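Local coordinates for putative uncharacterized protein (PDB 2Z6V) that is a putative sulfotransferase, probably transferring a sulfonate group from the donor PAPS to an acceptor that remains unidentified, at residues M339-M344 with D376-N381; R330-Y335 with M347-E352; P319-E324 with F399-D404. One frame throughout, in Å; residues are numbered along the deposited sequence.

Contact 1. Residues M339-M344 with D376-N381; sequences MMRDPM and DRFALN
Asp376 meets Met340 through its backbone: the Asp376 carbonyl O lies 3.3 Å from Met340 SD, while its carboxylate takes no part in the contact. Methionine suits this partly exposed spot, because its long unbranched chain can bend to fit beside a loop. With CG anti to the carbonyl carbon (chi1 -63°) and a further bend at chi2 (-60°), SD is set beside the Asp376 carbonyl; chi3 merely swings CE. Two residues on, Phe378 points its CB at the helix, and that CB stands 4.3 Å from Met340 CB in a loose apolar touch. The contact lies at the surface, about 23 Å from the centre of the chain. Here helix 336-341, which directly follows the edge strand 331-335 of the parallel sheet, meets the loop between helices 360-371 and 392-405. The Phe378 ring also touches Tyr336 and His337, and Arg341 comes over one of its faces. This is a cation-pi contact: Arg341 CZ is 4.6 Å from the Phe378 ring centroid. The guanidinium is tilted 60° to the ring rather than laid flat, and NH1 makes the nearest approach, 3.5 Å from Phe378 CG. Extended from CG to NE, the arginine reaches past its own helix, and its NH2 forms a salt bridge with Glu409, so the cation serves ring and carboxylate together. Further along, the Asn381 backbone bonds to that of Glu411.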
loop_
_atom_site.group_PDB
_atom_site.type_symbol
_atom_site.label_atom_id
_atom_site.label_comp_id
_atom_site.label_asym_id
_atom_site.label_seq_id
_atom_site.Cartn_x
_atom_site.Cartn_y
_atom_site.Cartn_z
ATOM N N MET A 339 -9.378 -8.842 -15.805
ATOM C CA MET A 339 -7.950 -8.584 -15.857
ATOM C C MET A 339 -7.182 -9.850 -16.262
ATOM O O MET A 339 -6.089 -9.768 -16.820
ATOM C CB MET A 339 -7.480 -8.093 -14.486
ATOM C CG MET A 339 -6.438 -6.999 -14.536
ATOM S SD MET A 339 -7.009 -5.553 -15.459
ATOM C CE MET A 339 -5.457 -4.982 -16.206
ATOM N N MET A 340 -7.763 -11.015 -15.979
ATOM C CA MET A 340 -7.141 -12.296 -16.315
ATOM C C MET A 340 -7.412 -12.711 -17.760
ATOM O O MET A 340 -6.498 -13.116 -18.477
ATOM C CB MET A 340 -7.655 -13.400 -15.386
ATOM C CG MET A 340 -7.311 -13.215 -13.916
ATOM S SD MET A 340 -5.533 -13.167 -13.600
ATOM C CE MET A 340 -5.258 -11.365 -13.450
ATOM N N ARG A 341 -8.670 -12.610 -18.179
ATOM C CA ARG A 341 -9.068 -12.988 -19.533
ATOM C C ARG A 341 -8.599 -12.033 -20.623
ATOM O O ARG A 341 -8.323 -12.457 -21.744
ATOM C CB ARG A 341 -10.591 -13.139 -19.615
ATOM C CG ARG A 341 -11.132 -14.326 -18.832
ATOM C CD ARG A 341 -12.644 -14.465 -18.986
ATOM N NE ARG A 341 -13.134 -15.730 -18.440
ATOM C CZ ARG A 341 -13.083 -16.067 -17.155
ATOM N NH1 ARG A 341 -12.562 -15.231 -16.263
ATOM N NH2 ARG A 341 -13.545 -17.247 -16.761
ATOM N N ASP A 342 -8.506 -10.747 -20.311
ATOM C CA ASP A 342 -8.065 -9.797 -21.321
ATOM C C ASP A 342 -7.725 -8.429 -20.739
ATOM O O ASP A 342 -8.535 -7.502 -20.768
ATOM C CB ASP A 342 -9.141 -9.667 -22.402
ATOM C CG ASP A 342 -8.661 -8.898 -23.614
ATOM O OD1 ASP A 342 -7.432 -8.675 -23.734
ATOM O OD2 ASP A 342 -9.515 -8.528 -24.450
ATOM N N PRO A 343 -6.503 -8.288 -20.206
ATOM C CA PRO A 343 -6.039 -7.034 -19.612
ATOM C C PRO A 343 -5.950 -5.864 -20.597
ATOM O O PRO A 343 -6.288 -4.730 -20.245
ATOM C CB PRO A 343 -4.680 -7.418 -19.027
ATOM C CG PRO A 343 -4.213 -8.494 -19.957
ATOM C CD PRO A 343 -5.458 -9.321 -20.124
ATOM N N MET A 344 -5.494 -6.131 -21.820
ATOM C CA MET A 344 -5.378 -5.070 -22.814
ATOM C C MET A 344 -6.723 -4.417 -23.086
ATOM O O MET A 344 -6.793 -3.221 -23.373
ATOM C CB MET A 344 -4.787 -5.603 -24.123
ATOM C CG MET A 344 -3.281 -5.764 -24.089
ATOM S SD MET A 344 -2.457 -4.307 -23.392
ATOM C CE MET A 344 -2.403 -3.207 -24.803
ATOM N N ASP A 376 -1.555 -15.977 -13.792
ATOM C CA ASP A 376 -2.270 -17.168 -13.342
ATOM C C ASP A 376 -3.690 -17.207 -13.904
ATOM O O ASP A 376 -4.501 -16.315 -13.649
ATOM C CB ASP A 376 -2.321 -17.215 -11.807
ATOM C CG ASP A 376 -0.951 -17.441 -11.178
ATOM O OD1 ASP A 376 -0.872 -17.518 -9.931
ATOM O OD2 ASP A 376 0.047 -17.541 -11.924
ATOM N N ARG A 377 -3.977 -18.249 -14.674
ATOM C CA ARG A 377 -5.286 -18.433 -15.284
ATOM C C ARG A 377 -6.375 -18.272 -14.222
ATOM O O ARG A 377 -6.130 -18.491 -13.036
ATOM C CB ARG A 377 -5.360 -19.835 -15.900
ATOM C CG ARG A 377 -6.435 -20.025 -16.956
ATOM C CD ARG A 377 -6.443 -21.465 -17.464
ATOM N NE ARG A 377 -7.128 -21.602 -18.749
ATOM C CZ ARG A 377 -6.669 -21.114 -19.900
ATOM N NH1 ARG A 377 -5.518 -20.454 -19.936
ATOM N NH2 ARG A 377 -7.362 -21.286 -21.019
ATOM N N PHE A 378 -7.571 -17.873 -14.645
ATOM C CA PHE A 378 -8.686 -17.713 -13.716
ATOM C C PHE A 378 -9.129 -19.125 -13.339
ATOM O O PHE A 378 -9.410 -19.940 -14.215
ATOM C CB PHE A 378 -9.831 -16.942 -14.394
ATOM C CG PHE A 378 -11.022 -16.691 -13.500
ATOM C CD1 PHE A 378 -11.952 -17.697 -13.251
ATOM C CD2 PHE A 378 -11.205 -15.448 -12.900
ATOM C CE1 PHE A 378 -13.046 -17.468 -12.420
ATOM C CE2 PHE A 378 -12.295 -15.209 -12.066
ATOM C CZ PHE A 378 -13.217 -16.221 -11.826
ATOM N N ALA A 379 -9.184 -19.420 -12.044
ATOM C CA ALA A 379 -9.574 -20.757 -11.609
ATOM C C ALA A 379 -10.428 -20.774 -10.348
ATOM O O ALA A 379 -10.283 -19.918 -9.472
ATOM C CB ALA A 379 -8.328 -21.609 -11.399
ATOM N N LEU A 380 -11.313 -21.765 -10.264
ATOM C CA LEU A 380 -12.198 -21.925 -9.115
ATOM C C LEU A 380 -11.708 -23.024 -8.176
ATOM O O LEU A 380 -11.518 -24.168 -8.584
ATOM C CB LEU A 380 -13.625 -22.262 -9.567
ATOM C CG LEU A 380 -14.448 -21.199 -10.301
ATOM C CD1 LEU A 380 -13.854 -20.922 -11.675
ATOM C CD2 LEU A 380 -15.880 -21.689 -10.435
ATOM N N ASN A 381 -11.502 -22.663 -6.915
ATOM C CA ASN A 381 -11.050 -23.601 -5.898
ATOM C C ASN A 381 -11.807 -23.275 -4.620
ATOM O O ASN A 381 -12.436 -22.224 -4.521
ATOM C CB ASN A 381 -9.548 -23.447 -5.652
ATOM C CG ASN A 381 -8.751 -23.373 -6.937
ATOM O OD1 ASN A 381 -8.677 -22.324 -7.575
ATOM N ND2 ASN A 381 -8.161 -24.494 -7.331
#

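Contact 2. Residues R330-Y335 with M347-E352; sequences RFFHMY and MRRIYE
This is a buried strand-to-helix contact at the edge of the parallel sheet: the ring of Phe332 packs on Arg349 and Ile350 of the helix that folds back beside its strand. Strand 331-335 ends the sheet on one side, in the strand order 2-3-1-4-5 familiar from P-loop kinases and the sulfotransferases related to them. It is hydrogen-bonded through its backbone to strand 267-272, with Phe332 pairing to Leu268 and Trp270. The chain then runs through helix 336-341 and returns in helix 343-353, so that Phe332 and Ile350 are the nearest residues across the gap, their CA atoms 7.1 Å apart. The contact is mostly apolar. With CG anti to the backbone N (chi1 178°), the Phe332 side chain reaches straight out from the strand to the helix, and its ring also meets that of Trp353. A phenylalanine is long and flat enough to bridge strand and helix, and the CG1 arm of Ile350 can lie across the ring face; Ile350 also packs on Ile122 of helix 120-126. Arg349 contributes its aliphatic base, CB lying 4.1 Å from Phe332 CZ. Its charged end is engaged by Glu338 and Asp345, both through NH1, and so an arginine can border a hydrophobic contact. The main interaction is CH-pi: the CG1 methylene of Ile350 sits 3.6 Å from the centroid of the Phe332 ring and 18° off the ring normal, displaced a little toward the rim beside CE2.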
loop_
_atom_site.group_PDB
_atom_site.type_symbol
_atom_site.label_atom_id
_atom_site.label_comp_id
_atom_site.label_asym_id
_atom_site.label_seq_id
_atom_site.Cartn_x
_atom_site.Cartn_y
_atom_site.Cartn_z
ATOM N N ARG A 330 -17.661 8.514 -11.127
ATOM C CA ARG A 330 -16.376 8.955 -10.593
ATOM C C ARG A 330 -15.408 7.774 -10.464
ATOM O O ARG A 330 -14.234 7.948 -10.126
ATOM C CB ARG A 330 -16.563 9.610 -9.215
ATOM C CG ARG A 330 -17.193 11.004 -9.235
ATOM C CD ARG A 330 -16.334 12.004 -10.004
ATOM N NE ARG A 330 -14.963 12.089 -9.499
ATOM C CZ ARG A 330 -14.610 12.599 -8.318
ATOM N NH1 ARG A 330 -15.530 13.084 -7.489
ATOM N NH2 ARG A 330 -13.324 12.635 -7.967
ATOM N N PHE A 331 -15.911 6.577 -10.745
ATOM C CA PHE A 331 -15.117 5.360 -10.636
ATOM C C PHE A 331 -15.019 4.571 -11.938
ATOM O O PHE A 331 -15.846 4.716 -12.843
ATOM C CB PHE A 331 -15.727 4.411 -9.600
ATOM C CG PHE A 331 -15.861 4.991 -8.231
ATOM C CD1 PHE A 331 -14.911 4.723 -7.255
ATOM C CD2 PHE A 331 -16.955 5.782 -7.903
ATOM C CE1 PHE A 331 -15.049 5.235 -5.965
ATOM C CE2 PHE A 331 -17.106 6.300 -6.619
ATOM C CZ PHE A 331 -16.150 6.026 -5.646
ATOM N N PHE A 332 -13.987 3.736 -12.017
ATOM C CA PHE A 332 -13.818 2.837 -13.144
ATOM C C PHE A 332 -13.774 1.492 -12.441
ATOM O O PHE A 332 -13.070 1.343 -11.446
ATOM C CB PHE A 332 -12.500 3.033 -13.895
ATOM C CG PHE A 332 -12.333 2.056 -15.021
ATOM C CD1 PHE A 332 -12.864 2.330 -16.280
ATOM C CD2 PHE A 332 -11.779 0.798 -14.789
ATOM C CE1 PHE A 332 -12.857 1.363 -17.284
ATOM C CE2 PHE A 332 -11.767 -0.180 -15.788
ATOM C CZ PHE A 332 -12.309 0.103 -17.036
ATOM N N HIS A 333 -14.516 0.510 -12.931
ATOM C CA HIS A 333 -14.496 -0.773 -12.251
ATOM C C HIS A 333 -13.656 -1.823 -12.932
ATOM O O HIS A 333 -13.951 -2.282 -14.031
ATOM C CB HIS A 333 -15.921 -1.267 -12.014
ATOM C CG HIS A 333 -16.700 -0.366 -11.113
ATOM N ND1 HIS A 333 -17.768 0.385 -11.553
ATOM C CD2 HIS A 333 -16.497 -0.016 -9.822
ATOM C CE1 HIS A 333 -18.187 1.163 -10.571
ATOM N NE2 HIS A 333 -17.432 0.940 -9.510
ATOM N N MET A 334 -12.587 -2.192 -12.249
ATOM C CA MET A 334 -11.661 -3.182 -12.751
ATOM C C MET A 334 -11.905 -4.506 -12.032
ATOM O O MET A 334 -11.689 -4.622 -10.827
ATOM C CB MET A 334 -10.240 -2.685 -12.517
ATOM C CG MET A 334 -9.165 -3.596 -13.025
ATOM S SD MET A 334 -7.597 -2.835 -12.655
ATOM C CE MET A 334 -7.447 -3.201 -10.886
ATOM N N TYR A 335 -12.370 -5.494 -12.785
ATOM C CA TYR A 335 -12.665 -6.809 -12.238
ATOM C C TYR A 335 -11.502 -7.764 -12.435
ATOM O O TYR A 335 -10.881 -7.799 -13.498
ATOM C CB TYR A 335 -13.914 -7.384 -12.909
ATOM C CG TYR A 335 -15.174 -6.598 -12.619
ATOM C CD1 TYR A 335 -15.957 -6.883 -11.500
ATOM C CD2 TYR A 335 -15.569 -5.549 -13.451
ATOM C CE1 TYR A 335 -17.111 -6.142 -11.215
ATOM C CE2 TYR A 335 -16.714 -4.801 -13.176
ATOM C CZ TYR A 335 -17.481 -5.102 -12.061
ATOM O OH TYR A 335 -18.619 -4.369 -11.801
ATOM N N MET A 347 -7.380 -1.944 -20.303
ATOM C CA MET A 347 -6.564 -0.748 -20.447
ATOM C C MET A 347 -7.174 0.268 -21.407
ATOM O O MET A 347 -7.278 1.453 -21.083
ATOM C CB MET A 347 -5.150 -1.121 -20.905
ATOM C CG MET A 347 -4.411 -2.089 -19.967
ATOM S SD MET A 347 -4.398 -1.594 -18.202
ATOM C CE MET A 347 -3.447 -0.074 -18.262
ATOM N N ARG A 348 -7.582 -0.190 -22.585
ATOM C CA ARG A 348 -8.176 0.705 -23.566
ATOM C C ARG A 348 -9.400 1.389 -22.984
ATOM O O ARG A 348 -9.608 2.584 -23.191
ATOM C CB ARG A 348 -8.566 -0.064 -24.833
ATOM C CG ARG A 348 -7.398 -0.777 -25.471
ATOM C CD ARG A 348 -7.655 -1.201 -26.911
ATOM N NE ARG A 348 -6.607 -2.124 -27.327
ATOM C CZ ARG A 348 -6.642 -3.432 -27.094
ATOM N NH1 ARG A 348 -7.688 -3.966 -26.468
ATOM N NH2 ARG A 348 -5.612 -4.198 -27.438
ATOM N N ARG A 349 -10.206 0.628 -22.250
ATOM C CA ARG A 349 -11.405 1.177 -21.640
ATOM C C ARG A 349 -11.067 2.141 -20.513
ATOM O O ARG A 349 -11.803 3.098 -20.268
ATOM C CB ARG A 349 -12.301 0.049 -21.133
ATOM C CG ARG A 349 -13.042 -0.659 -22.253
ATOM C CD ARG A 349 -13.353 -2.090 -21.880
ATOM N NE ARG A 349 -14.169 -2.148 -20.680
ATOM C CZ ARG A 349 -14.064 -3.096 -19.762
ATOM N NH1 ARG A 349 -13.171 -4.062 -19.915
ATOM N NH2 ARG A 349 -14.854 -3.072 -18.696
ATOM N N ILE A 350 -9.961 1.888 -19.823
ATOM C CA ILE A 350 -9.536 2.775 -18.749
ATOM C C ILE A 350 -9.132 4.085 -19.402
ATOM O O ILE A 350 -9.524 5.157 -18.948
ATOM C CB ILE A 350 -8.326 2.210 -17.975
ATOM C CG1 ILE A 350 -8.807 1.184 -16.947
ATOM C CG2 ILE A 350 -7.546 3.345 -17.296
ATOM C CD1 ILE A 350 -7.681 0.437 -16.258
ATOM N N TYR A 351 -8.353 3.994 -20.475
ATOM C CA TYR A 351 -7.916 5.192 -21.168
ATOM C C TYR A 351 -9.092 5.979 -21.755
ATOM O O TYR A 351 -9.100 7.213 -21.706
ATOM C CB TYR A 351 -6.897 4.844 -22.255
ATOM C CG TYR A 351 -5.466 4.794 -21.752
ATOM C CD1 TYR A 351 -5.055 3.820 -20.840
ATOM C CD2 TYR A 351 -4.521 5.728 -22.186
ATOM C CE1 TYR A 351 -3.743 3.774 -20.372
ATOM C CE2 TYR A 351 -3.204 5.692 -21.724
ATOM C CZ TYR A 351 -2.823 4.713 -20.816
ATOM O OH TYR A 351 -1.526 4.682 -20.344
ATOM N N GLU A 352 -10.086 5.277 -22.300
ATOM C CA GLU A 352 -11.258 5.953 -22.858
ATOM C C GLU A 352 -11.955 6.698 -21.729
ATOM O O GLU A 352 -12.272 7.881 -21.843
ATOM C CB GLU A 352 -12.246 4.953 -23.457
ATOM C CG GLU A 352 -11.718 4.159 -24.628
ATOM C CD GLU A 352 -12.696 3.082 -25.069
ATOM O OE1 GLU A 352 -12.346 2.295 -25.983
ATOM O OE2 GLU A 352 -13.814 3.025 -24.495
#

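Contact 3. Residues P319-E324 with F399-D404; sequences PLRARE and FAEYLD
This is a helix-helix contact on the flank of the sulfotransferase alpha/beta fold, apolar on its inner side and closed by a salt bridge on its outer side. The long helix 301-326 and the helix 392-405 near the C-terminus both border strand 267-272, and Leu320 and Tyr402 each touch Trp270 there. The axes of the two short segments approach to 11.7 Å and cross at 50°, a wide separation bridged by the long side chains. On the inner side Leu320 points at the other helix, its CD1 lying 4.2 Å from Tyr402 CB and near the plane of the tyrosine ring, at its edge. A branched leucine fits well between the tyrosine and the glutamate that follow one another on the facing helix. The Tyr402 hydroxyl is hydrogen-bonded to His272 ND1, which lets a polar group end a buried ring; a bound palmitic acid lies about 12 Å from this side chain.

Glu401 reaches across from the opposite helix. Its CG is anti to the backbone N (chi1 -168°) and the chain stays extended, bringing the carboxylate to the edge of the Arg321 guanidinium. There both Glu401 oxygens lie close to the one Arg321 NH2: OE1 at 2.5 Å, the salt bridge, and OE2 at 2.7 Å. The guanidinium and carboxylate planes are 33° apart, not a flat two-nitrogen pairing. Arg321 bends at chi2 and chi3 to come within reach, and its NH1 forms a second salt bridge with Glu324 OE1, at 2.6 Å, one turn along its own helix. Leu320 CD2 rests 3.5 Å from Glu401 OE2, giving that oxygen an apolar neighbour too. One arginine thus links two acids, and its positive charge probably offsets their mutual repulsion while tying the two helices together on the outer side.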
loop_
_atom_site.group_PDB
_atom_site.type_symbol
_atom_site.label_atom_id
_atom_site.label_comp_id
_atom_site.label_asym_id
_atom_site.label_seq_id
_atom_site.Cartn_x
_atom_site.Cartn_y
_atom_site.Cartn_z
ATOM N N PRO A 319 -16.108 2.928 0.615
ATOM C CA PRO A 319 -16.244 3.388 -0.769
ATOM C C PRO A 319 -17.680 3.285 -1.292
ATOM O O PRO A 319 -18.079 4.073 -2.141
ATOM C CB PRO A 319 -15.255 2.502 -1.528
ATOM C CG PRO A 319 -15.242 1.253 -0.730
ATOM C CD PRO A 319 -15.220 1.754 0.688
ATOM N N LEU A 320 -18.461 2.327 -0.798
ATOM C CA LEU A 320 -19.847 2.221 -1.259
ATOM C C LEU A 320 -20.630 3.492 -0.908
ATOM O O LEU A 320 -21.395 4.006 -1.731
ATOM C CB LEU A 320 -20.536 0.991 -0.660
ATOM C CG LEU A 320 -20.308 -0.283 -1.487
ATOM C CD1 LEU A 320 -20.669 -1.523 -0.681
ATOM C CD2 LEU A 320 -21.115 -0.205 -2.771
ATOM N N ARG A 321 -20.434 3.998 0.306
ATOM C CA ARG A 321 -21.110 5.213 0.737
ATOM C C ARG A 321 -20.655 6.410 -0.091
ATOM O O ARG A 321 -21.473 7.244 -0.481
ATOM C CB ARG A 321 -20.833 5.498 2.220
ATOM C CG ARG A 321 -21.420 4.478 3.185
ATOM C CD ARG A 321 -22.928 4.287 2.979
ATOM N NE ARG A 321 -23.222 2.941 2.497
ATOM C CZ ARG A 321 -23.898 2.668 1.384
ATOM N NH1 ARG A 321 -24.364 3.645 0.622
ATOM N NH2 ARG A 321 -24.097 1.406 1.024
ATOM N N ALA A 322 -19.353 6.496 -0.354
ATOM C CA ALA A 322 -18.802 7.605 -1.128
ATOM C C ALA A 322 -19.342 7.601 -2.550
ATOM O O ALA A 322 -19.589 8.656 -3.134
ATOM C CB ALA A 322 -17.285 7.526 -1.145
ATOM N N ARG A 323 -19.517 6.403 -3.098
ATOM C CA ARG A 323 -20.029 6.226 -4.451
ATOM C C ARG A 323 -21.496 6.653 -4.521
ATOM O O ARG A 323 -21.939 7.262 -5.498
ATOM C CB ARG A 323 -19.884 4.755 -4.865
ATOM C CG ARG A 323 -20.616 4.364 -6.138
ATOM C CD ARG A 323 -20.305 2.927 -6.512
ATOM N NE ARG A 323 -21.019 2.501 -7.713
ATOM C CZ ARG A 323 -22.318 2.235 -7.750
ATOM N NH1 ARG A 323 -23.044 2.348 -6.645
ATOM N NH2 ARG A 323 -22.893 1.865 -8.888
ATOM N N GLU A 324 -22.246 6.332 -3.476
ATOM C CA GLU A 324 -23.651 6.690 -3.433
ATOM C C GLU A 324 -23.787 8.211 -3.442
ATOM O O GLU A 324 -24.709 8.766 -4.042
ATOM C CB GLU A 324 -24.309 6.106 -2.175
ATOM C CG GLU A 324 -25.756 6.529 -1.984
ATOM C CD GLU A 324 -26.456 5.779 -0.866
ATOM O OE1 GLU A 324 -25.929 5.749 0.267
ATOM O OE2 GLU A 324 -27.546 5.222 -1.120
ATOM N N PHE A 399 -20.655 -8.610 2.654
ATOM C CA PHE A 399 -20.532 -8.264 1.241
ATOM C C PHE A 399 -21.830 -8.343 0.453
ATOM O O PHE A 399 -21.813 -8.287 -0.777
ATOM C CB PHE A 399 -19.507 -9.189 0.574
ATOM C CG PHE A 399 -18.206 -9.297 1.317
ATOM C CD1 PHE A 399 -17.369 -8.190 1.453
ATOM C CD2 PHE A 399 -17.813 -10.507 1.880
ATOM C CE1 PHE A 399 -16.160 -8.291 2.136
ATOM C CE2 PHE A 399 -16.609 -10.617 2.563
ATOM C CZ PHE A 399 -15.780 -9.508 2.692
ATOM N N ALA A 400 -22.951 -8.477 1.153
ATOM C CA ALA A 400 -24.256 -8.576 0.502
ATOM C C ALA A 400 -24.481 -7.454 -0.503
ATOM O O ALA A 400 -24.681 -7.711 -1.690
ATOM C CB ALA A 400 -25.361 -8.569 1.550
ATOM N N GLU A 401 -24.447 -6.212 -0.023
ATOM C CA GLU A 401 -24.652 -5.053 -0.885
ATOM C C GLU A 401 -23.607 -5.053 -1.986
ATOM O O GLU A 401 -23.930 -4.988 -3.166
ATOM C CB GLU A 401 -24.528 -3.756 -0.083
ATOM C CG GLU A 401 -25.012 -2.522 -0.835
ATOM C CD GLU A 401 -24.456 -1.221 -0.275
ATOM O OE1 GLU A 401 -24.303 -1.106 0.963
ATOM O OE2 GLU A 401 -24.184 -0.303 -1.081
ATOM N N TYR A 402 -22.348 -5.130 -1.576
ATOM C CA TYR A 402 -21.218 -5.144 -2.491
ATOM C C TYR A 402 -21.418 -6.090 -3.675
ATOM O O TYR A 402 -21.262 -5.694 -4.832
ATOM C CB TYR A 402 -19.956 -5.543 -1.725
ATOM C CG TYR A 402 -18.696 -5.528 -2.559
ATOM C CD1 TYR A 402 -18.222 -4.341 -3.108
ATOM C CD2 TYR A 402 -17.971 -6.699 -2.788
ATOM C CE1 TYR A 402 -17.059 -4.314 -3.862
ATOM C CE2 TYR A 402 -16.804 -6.682 -3.541
ATOM C CZ TYR A 402 -16.355 -5.485 -4.074
ATOM O OH TYR A 402 -15.200 -5.438 -4.819
ATOM N N LEU A 403 -21.748 -7.345 -3.386
ATOM C CA LEU A 403 -21.950 -8.328 -4.446
ATOM C C LEU A 403 -23.203 -8.010 -5.236
ATOM O O LEU A 403 -23.327 -8.386 -6.402
ATOM C CB LEU A 403 -22.049 -9.743 -3.864
ATOM C CG LEU A 403 -20.738 -10.340 -3.345
ATOM C CD1 LEU A 403 -21.011 -11.637 -2.613
ATOM C CD2 LEU A 403 -19.791 -10.566 -4.513
ATOM N N ASP A 404 -24.128 -7.301 -4.601
ATOM C CA ASP A 404 -25.370 -6.949 -5.257
ATOM C C ASP A 404 -25.223 -5.776 -6.218
ATOM O O ASP A 404 -25.892 -5.723 -7.252
ATOM C CB ASP A 404 -26.439 -6.623 -4.221
ATOM C CG ASP A 404 -27.771 -6.329 -4.855
ATOM O OD1 ASP A 404 -28.317 -7.238 -5.518
ATOM O OD2 ASP A 404 -28.265 -5.191 -4.702
#

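Contact 2 is the most deeply buried and lies between the others, its centre about 17 Å from that of contact 1 and about 18 Å from that of contact 3. Contacts 1 and 3, centres about 24 Å apart, do not touch. Met339 packs on Met334 and Met347 to join contacts 1 and 2, which share helix 343-353; Phe331 packing on Arg323 joins contacts 2 and 3. Along the chain the segments of contacts 1 and 2 alternate, and both contacts lie wholly inside the loop closed by contact 3. Contact 2 is local; contacts 1 and 3 bring the later loop and helix back onto helices 336-341 and 301-326, just after and before edge strand 331-335.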